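PDB 2QWU: intracellular growth locus, subunit C from Francisella tularensis subsp. tularensis, which probably serves as the Hcp-like tube subunit of a type VI secretion system needed for growth of the bacterium inside host cells. Local coordinates for residues Ile7-Gln10 against Gln11-Ser14; Val53-Asp56 against Gly57-Val61; Glu104-Val107 against Ser108-Gln112. The protein carries 2 engineered substitutions. All blocks are in the same frame, centred on the assembly; numbering follows the deposited sequence. Where two conformers were deposited one is given.

Contact 1: Ile7-Gln10 against Gln11-Ser14; sequences ITRQ and QVTS
The side chains of Thr8 and Gln11 cross at about a right angle where the chain turns into helix 9-14. Thr8 OG1 sits between its own backbone N and carbonyl carbon (chi1 65°), which turns it inward over the first turn, and there it accepts the backbone N-H of Gln11 at 3.2 Å from Gln11 N, with an N-H...O angle of 160°. Gln11 answers by laying its chain back across the threonine, Gln11 CG resting 3.4 Å from Thr8 OG1. One residue further out on each side, the branches of Ile7 and Val12 meet, Ile7 CG2 lying 3.7 Å from Val12 CG2. Together these place Thr8 as the N-cap of the helix, with the apolar pair of residues just before and four after the cap forming a hydrophobic staple. Ile7 continues inward to Ile18 and Val20 of strand 18-21, joining the staple to the sheet.

Bends at chi2 and chi3 of Arg9 bring its CD alongside the hydroxyl of Thr13 (Arg9 CD to Thr13 OG1, 3.5 Å) and set NH1 at 3.9 Å from Val12 CG1, an oblique approach; NH2 makes a weak hydrogen bond to Lys200 O. Thr13 OG1 also makes a weak hydrogen bond to Arg9 O, at 3.2 Å. The carbonyl of Gln10 is gripped twice: Ser14 OG donates to Gln10 O at 2.7 Å and Ser14 N donates to Gln10 O at 2.9 Å, from opposite faces of the carbonyl plane.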
# COMPACT_ATOMS: atom_id res chain seq x y z
N ILE A 7 8.05 -10.39 -6.75
CA ILE A 7 8.12 -9.81 -8.09
C ILE A 7 9.29 -10.44 -8.85
O ILE A 7 10.45 -10.33 -8.42
CB ILE A 7 8.31 -8.32 -8.01
CG1 ILE A 7 7.14 -7.71 -7.21
CG2 ILE A 7 8.37 -7.75 -9.44
CD1 ILE A 7 7.37 -6.23 -6.87
N THR A 8 8.99 -11.09 -9.98
CA THR A 8 10.02 -11.77 -10.76
C THR A 8 10.67 -10.86 -11.82
O THR A 8 10.02 -9.96 -12.35
CB THR A 8 9.43 -13.05 -11.52
OG1 THR A 8 8.46 -12.60 -12.50
CG2 THR A 8 8.74 -13.99 -10.53
N ARG A 9 11.94 -11.11 -12.13
CA ARG A 9 12.62 -10.32 -13.15
C ARG A 9 11.86 -10.38 -14.48
O ARG A 9 11.75 -9.38 -15.20
CB ARG A 9 14.05 -10.82 -13.32
CG ARG A 9 14.81 -10.11 -14.44
CD ARG A 9 14.76 -8.59 -14.30
NE ARG A 9 15.26 -8.14 -13.00
CZ ARG A 9 15.35 -6.87 -12.64
NH1 ARG A 9 14.95 -5.91 -13.49
NH2 ARG A 9 15.83 -6.55 -11.45
N GLN A 10 11.32 -11.56 -14.82
CA GLN A 10 10.51 -11.72 -16.03
C GLN A 10 9.32 -10.74 -16.06
O GLN A 10 9.06 -10.12 -17.09
CB GLN A 10 9.99 -13.16 -16.12
CG GLN A 10 8.85 -13.36 -17.16
CD GLN A 10 9.34 -13.29 -18.61
OE1 GLN A 10 10.51 -13.59 -18.92
NE2 GLN A 10 8.43 -12.91 -19.52
N GLN A 11 8.57 -10.61 -14.97
CA GLN A 11 7.47 -9.65 -14.95
C GLN A 11 7.95 -8.23 -15.24
O GLN A 11 7.31 -7.48 -15.98
CB GLN A 11 6.79 -9.61 -13.57
CG GLN A 11 5.76 -10.69 -13.33
CD GLN A 11 5.34 -10.73 -11.90
OE1 GLN A 11 4.21 -10.35 -11.54
NE2 GLN A 11 6.26 -11.20 -11.05
N VAL A 12 9.06 -7.84 -14.62
CA VAL A 12 9.59 -6.49 -14.78
C VAL A 12 10.11 -6.26 -16.20
O VAL A 12 9.91 -5.21 -16.78
CB VAL A 12 10.75 -6.22 -13.75
CG1 VAL A 12 11.26 -4.74 -13.88
CG2 VAL A 12 10.26 -6.48 -12.36
N THR A 13 10.82 -7.23 -16.75
CA THR A 13 11.35 -7.05 -18.09
C THR A 13 10.24 -7.01 -19.15
O THR A 13 10.25 -6.19 -20.06
CB THR A 13 12.33 -8.17 -18.43
OG1 THR A 13 13.48 -8.07 -17.57
CG2 THR A 13 12.77 -8.06 -19.94
N SER A 14 9.23 -7.87 -18.98
CA SER A 14 8.16 -7.99 -19.97
C SER A 14 7.01 -6.96 -19.92
O SER A 14 6.25 -6.83 -20.89
CB SER A 14 7.60 -9.42 -19.90
OG SER A 14 6.95 -9.66 -18.65

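Contact 2: Val53-Asp56 against Gly57-Val61; sequences VAID and GGEDV
The extended side chain of Glu59 reaches back across the turn to the backbone of Asp56, its carboxylate taking the N-H: Asp56 N lies 2.9 Å from Glu59 OE1 with an N-H...O angle of 158°, the donor standing 35° above the carboxylate plane. CG anti to the backbone N and a straight chain beyond it give the glutamate the span to do so. Two waters tie the same carboxylate to Ala54 O, one donating to Glu59 OE2 at 2.8 Å and the other to Glu59 OE1 at 2.7 Å. Asp56 sends its own side chain elsewhere: OD1 is hydrogen-bonded to Asn126 ND2 and Lys128 N, and its other oxygen, OD2, stays 5.5 Å from Glu59 OE1, so the like charges do not meet.

Ile55 supplies the apolar part. Its CG2 branch lies against Glu59 CB at 3.8 Å and against Val61 CG1 at 3.9 Å, crossing both side chains at about a right angle, while Ala64 borders Ile55 and Glu59. The backbone closes with Glu59 N donating to Asp56 O at 3.0 Å, and Gly58 takes the positive phi of the third position: a type II beta turn from Asp56 to Glu59, braced by a side-chain-to-backbone bond between its end residues.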
# COMPACT_ATOMS: atom_id res chain seq x y z
N VAL A 53 1.94 0.36 15.37
CA VAL A 53 3.34 0.04 15.69
C VAL A 53 3.77 -1.08 14.73
O VAL A 53 3.75 -2.27 15.08
CB VAL A 53 3.50 -0.37 17.17
CG1 VAL A 53 4.96 -0.59 17.49
CG2 VAL A 53 2.93 0.77 18.05
N ALA A 54 4.10 -0.68 13.50
CA ALA A 54 4.47 -1.63 12.44
C ALA A 54 5.91 -2.02 12.57
O ALA A 54 6.81 -1.20 12.97
CB ALA A 54 4.19 -1.03 11.07
N ILE A 55 6.16 -3.27 12.23
CA ILE A 55 7.49 -3.85 12.41
C ILE A 55 8.20 -4.08 11.07
O ILE A 55 7.70 -4.84 10.22
CB ILE A 55 7.35 -5.20 13.16
CG1 ILE A 55 6.55 -5.03 14.47
CG2 ILE A 55 8.76 -5.82 13.35
CD1 ILE A 55 7.27 -4.14 15.51
N ASP A 56 9.33 -3.39 10.85
CA ASP A 56 10.10 -3.54 9.62
C ASP A 56 10.76 -4.96 9.64
O ASP A 56 10.94 -5.57 10.68
CB ASP A 56 11.17 -2.42 9.53
CG ASP A 56 11.60 -2.12 8.08
OD1 ASP A 56 10.92 -2.55 7.13
OD2 ASP A 56 12.63 -1.40 7.88
N GLY A 57 11.10 -5.46 8.46
CA GLY A 57 11.68 -6.79 8.43
C GLY A 57 12.93 -6.87 9.28
O GLY A 57 13.80 -5.97 9.21
N GLY A 58 13.00 -7.92 10.08
CA GLY A 58 14.15 -8.19 10.93
C GLY A 58 14.20 -7.39 12.20
O GLY A 58 15.08 -7.62 13.05
N GLU A 59 13.27 -6.45 12.34
CA GLU A 59 13.28 -5.57 13.50
C GLU A 59 12.95 -6.34 14.79
O GLU A 59 12.10 -7.23 14.83
CB GLU A 59 12.29 -4.42 13.25
CG GLU A 59 12.36 -3.29 14.28
CD GLU A 59 11.19 -2.31 14.13
OE1 GLU A 59 10.74 -2.09 12.98
OE2 GLU A 59 10.74 -1.75 15.15
N ASP A 60 13.61 -5.94 15.87
CA ASP A 60 13.44 -6.54 17.19
C ASP A 60 12.14 -5.98 17.79
O ASP A 60 12.10 -4.81 18.17
CB ASP A 60 14.68 -6.13 18.01
CG ASP A 60 14.68 -6.69 19.39
OD1 ASP A 60 13.68 -7.29 19.84
OD2 ASP A 60 15.75 -6.51 20.03
N VAL A 61 11.09 -6.80 17.93
CA VAL A 61 9.81 -6.29 18.39
C VAL A 61 9.75 -5.77 19.82
O VAL A 61 8.88 -4.99 20.14
CB VAL A 61 8.65 -7.33 18.19
CG1 VAL A 61 8.62 -7.77 16.72
CG2 VAL A 61 8.87 -8.57 19.10
O HOH W 1 8.40 -0.27 15.34
O HOH W 2 9.21 -0.18 11.92

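Contact 3: Glu104-Val107 against Ser108-Gln112; sequences EEKV and SSILQ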
# COMPACT_ATOMS: atom_id res chain seq x y z
N GLU A 104 -15.56 7.50 3.96
CA GLU A 104 -16.36 7.04 2.84
C GLU A 104 -17.14 8.18 2.22
O GLU A 104 -17.24 8.31 0.98
CB GLU A 104 -17.34 5.94 3.30
CG GLU A 104 -16.73 4.63 3.71
CD GLU A 104 -17.77 3.66 4.32
OE1 GLU A 104 -18.82 4.12 4.87
OE2 GLU A 104 -17.54 2.44 4.29
N GLU A 105 -17.72 9.01 3.09
CA GLU A 105 -18.50 10.17 2.61
C GLU A 105 -17.67 11.20 1.90
O GLU A 105 -18.13 11.81 0.94
CB GLU A 105 -19.24 10.84 3.80
CG GLU A 105 -20.41 10.01 4.31
CD GLU A 105 -21.05 10.61 5.56
OE1 GLU A 105 -20.64 11.75 5.94
OE2 GLU A 105 -21.93 9.95 6.16
N LYS A 106 -16.47 11.44 2.39
CA LYS A 106 -15.59 12.41 1.77
C LYS A 106 -15.15 11.92 0.39
O LYS A 106 -15.13 12.67 -0.57
CB LYS A 106 -14.37 12.65 2.66
CG LYS A 106 -13.44 13.73 2.13
CD LYS A 106 -14.12 15.12 2.17
CE LYS A 106 -13.21 16.23 1.63
NZ LYS A 106 -12.02 16.38 2.55
N VAL A 107 -14.82 10.63 0.29
CA VAL A 107 -14.41 10.09 -0.99
C VAL A 107 -15.53 10.20 -2.03
O VAL A 107 -15.31 10.71 -3.13
CB VAL A 107 -13.94 8.60 -0.83
CG1 VAL A 107 -13.78 7.97 -2.20
CG2 VAL A 107 -12.62 8.56 -0.04
N SER A 108 -16.73 9.79 -1.66
CA SER A 108 -17.88 9.84 -2.52
C SER A 108 -18.17 11.28 -2.97
O SER A 108 -18.53 11.53 -4.13
CB SER A 108 -19.10 9.25 -1.78
OG SER A 108 -20.23 9.18 -2.65
N SER A 109 -18.03 12.23 -2.07
CA SER A 109 -18.30 13.62 -2.43
C SER A 109 -17.33 14.17 -3.49
O SER A 109 -17.71 14.94 -4.38
CB SER A 109 -18.21 14.47 -1.18
OG SER A 109 -19.39 14.23 -0.40
N ILE A 110 -16.05 13.83 -3.35
CA ILE A 110 -15.08 14.32 -4.32
C ILE A 110 -15.22 13.55 -5.60
O ILE A 110 -15.16 14.12 -6.69
CB ILE A 110 -13.68 14.17 -3.80
CG1 ILE A 110 -13.58 15.01 -2.53
CG2 ILE A 110 -12.68 14.61 -4.89
CD1 ILE A 110 -12.37 14.75 -1.65
N LEU A 111 -15.44 12.27 -5.48
CA LEU A 111 -15.62 11.42 -6.64
C LEU A 111 -16.80 11.86 -7.52
O LEU A 111 -16.73 11.74 -8.76
CB LEU A 111 -15.86 9.99 -6.19
CG LEU A 111 -15.92 8.98 -7.33
CD1 LEU A 111 -14.53 8.86 -7.99
CD2 LEU A 111 -16.33 7.66 -6.76
N GLN A 112 -17.89 12.34 -6.90
CA GLN A 112 -19.07 12.77 -7.66
C GLN A 112 -18.95 14.21 -8.16
O GLN A 112 -19.59 14.59 -9.12
CB GLN A 112 -20.33 12.62 -6.80
CG GLN A 112 -20.74 11.18 -6.61
CD GLN A 112 -21.91 11.01 -5.66
OE1 GLN A 112 -22.99 11.60 -5.84
NE2 GLN A 112 -21.70 10.18 -4.63
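The backbone runs as a regular alpha helix, with i to i+4 hydrogen bonds from Ser108 N to Glu104 O, Ser109 N to Glu105 O, Ile110 N to Lys106 O and Leu111 N to Val107 O, the last of them 2.8 Å long.

The main side-chain meeting is that of Lys106 and Ile110, which cross obliquely. A bend at chi2 (67°) folds the lysine toward the next turn, so that its methylene CE lies 3.7 Å from Ile110 CD1. The isoleucine also packs on the backbone: Ile110 CG1 is 3.4 Å from Lys106 O, its chi1 of -61° turning that branch back toward the preceding turn. Past this apolar stretch a second bend, at chi4 (-65°), turns the ammonium group of Lys106 away to a salt bridge with Glu46 OE1 and a hydrogen bond to Ala44 O, while Ile110 touches Ala44 and Met118.

Val107 and Leu111 follow one turn apart, and both side chains touch Phe156. Between them Leu111 CB rests 3.2 Å from Val107 O, the oxygen that accepts its own backbone N-H.

Ser109 is exposed, and Ser108 partly so. Ser109 OG donates to Glu105 O at 3.0 Å, but this serine was modelled in two conformers, so the second grip on that carbonyl is doubtful. Ser108 OG receives a weak bond from Gln112 NE2, 2.7 Å away but at a poor angle. Glu105 turns to Lys102 for its salt bridge.

Apolar Val107, Ile110 and Leu111 held against neighbouring loops, with Glu105, Ser109 and Gln112 exposed, give the i, i+3, i+4 pattern of an amphipathic helix, here helix 97-114, lying at the surface of the fold beside the antiparallel sheet.

In the fold
Three local contacts lie in series along the chain and none touches another. Contacts 1 and 3, the short helix 9-14 with its N-cap and the middle of helix 97-114, sit on opposite sides of the chain's centre, their centres about 36 Å apart. Contact 2 has its centre about 28 Å from that of contact 1 and about 34 Å from that of contact 3; nearest atoms are about 15 and 22 Å away. What connects them is the large antiparallel sheet: contact 1 reaches strand 18-21 through Ile7, contact 3 reaches strand 46-47 through Lys106, and contact 2 lies in the long loop between strands 46-47 and 71-79.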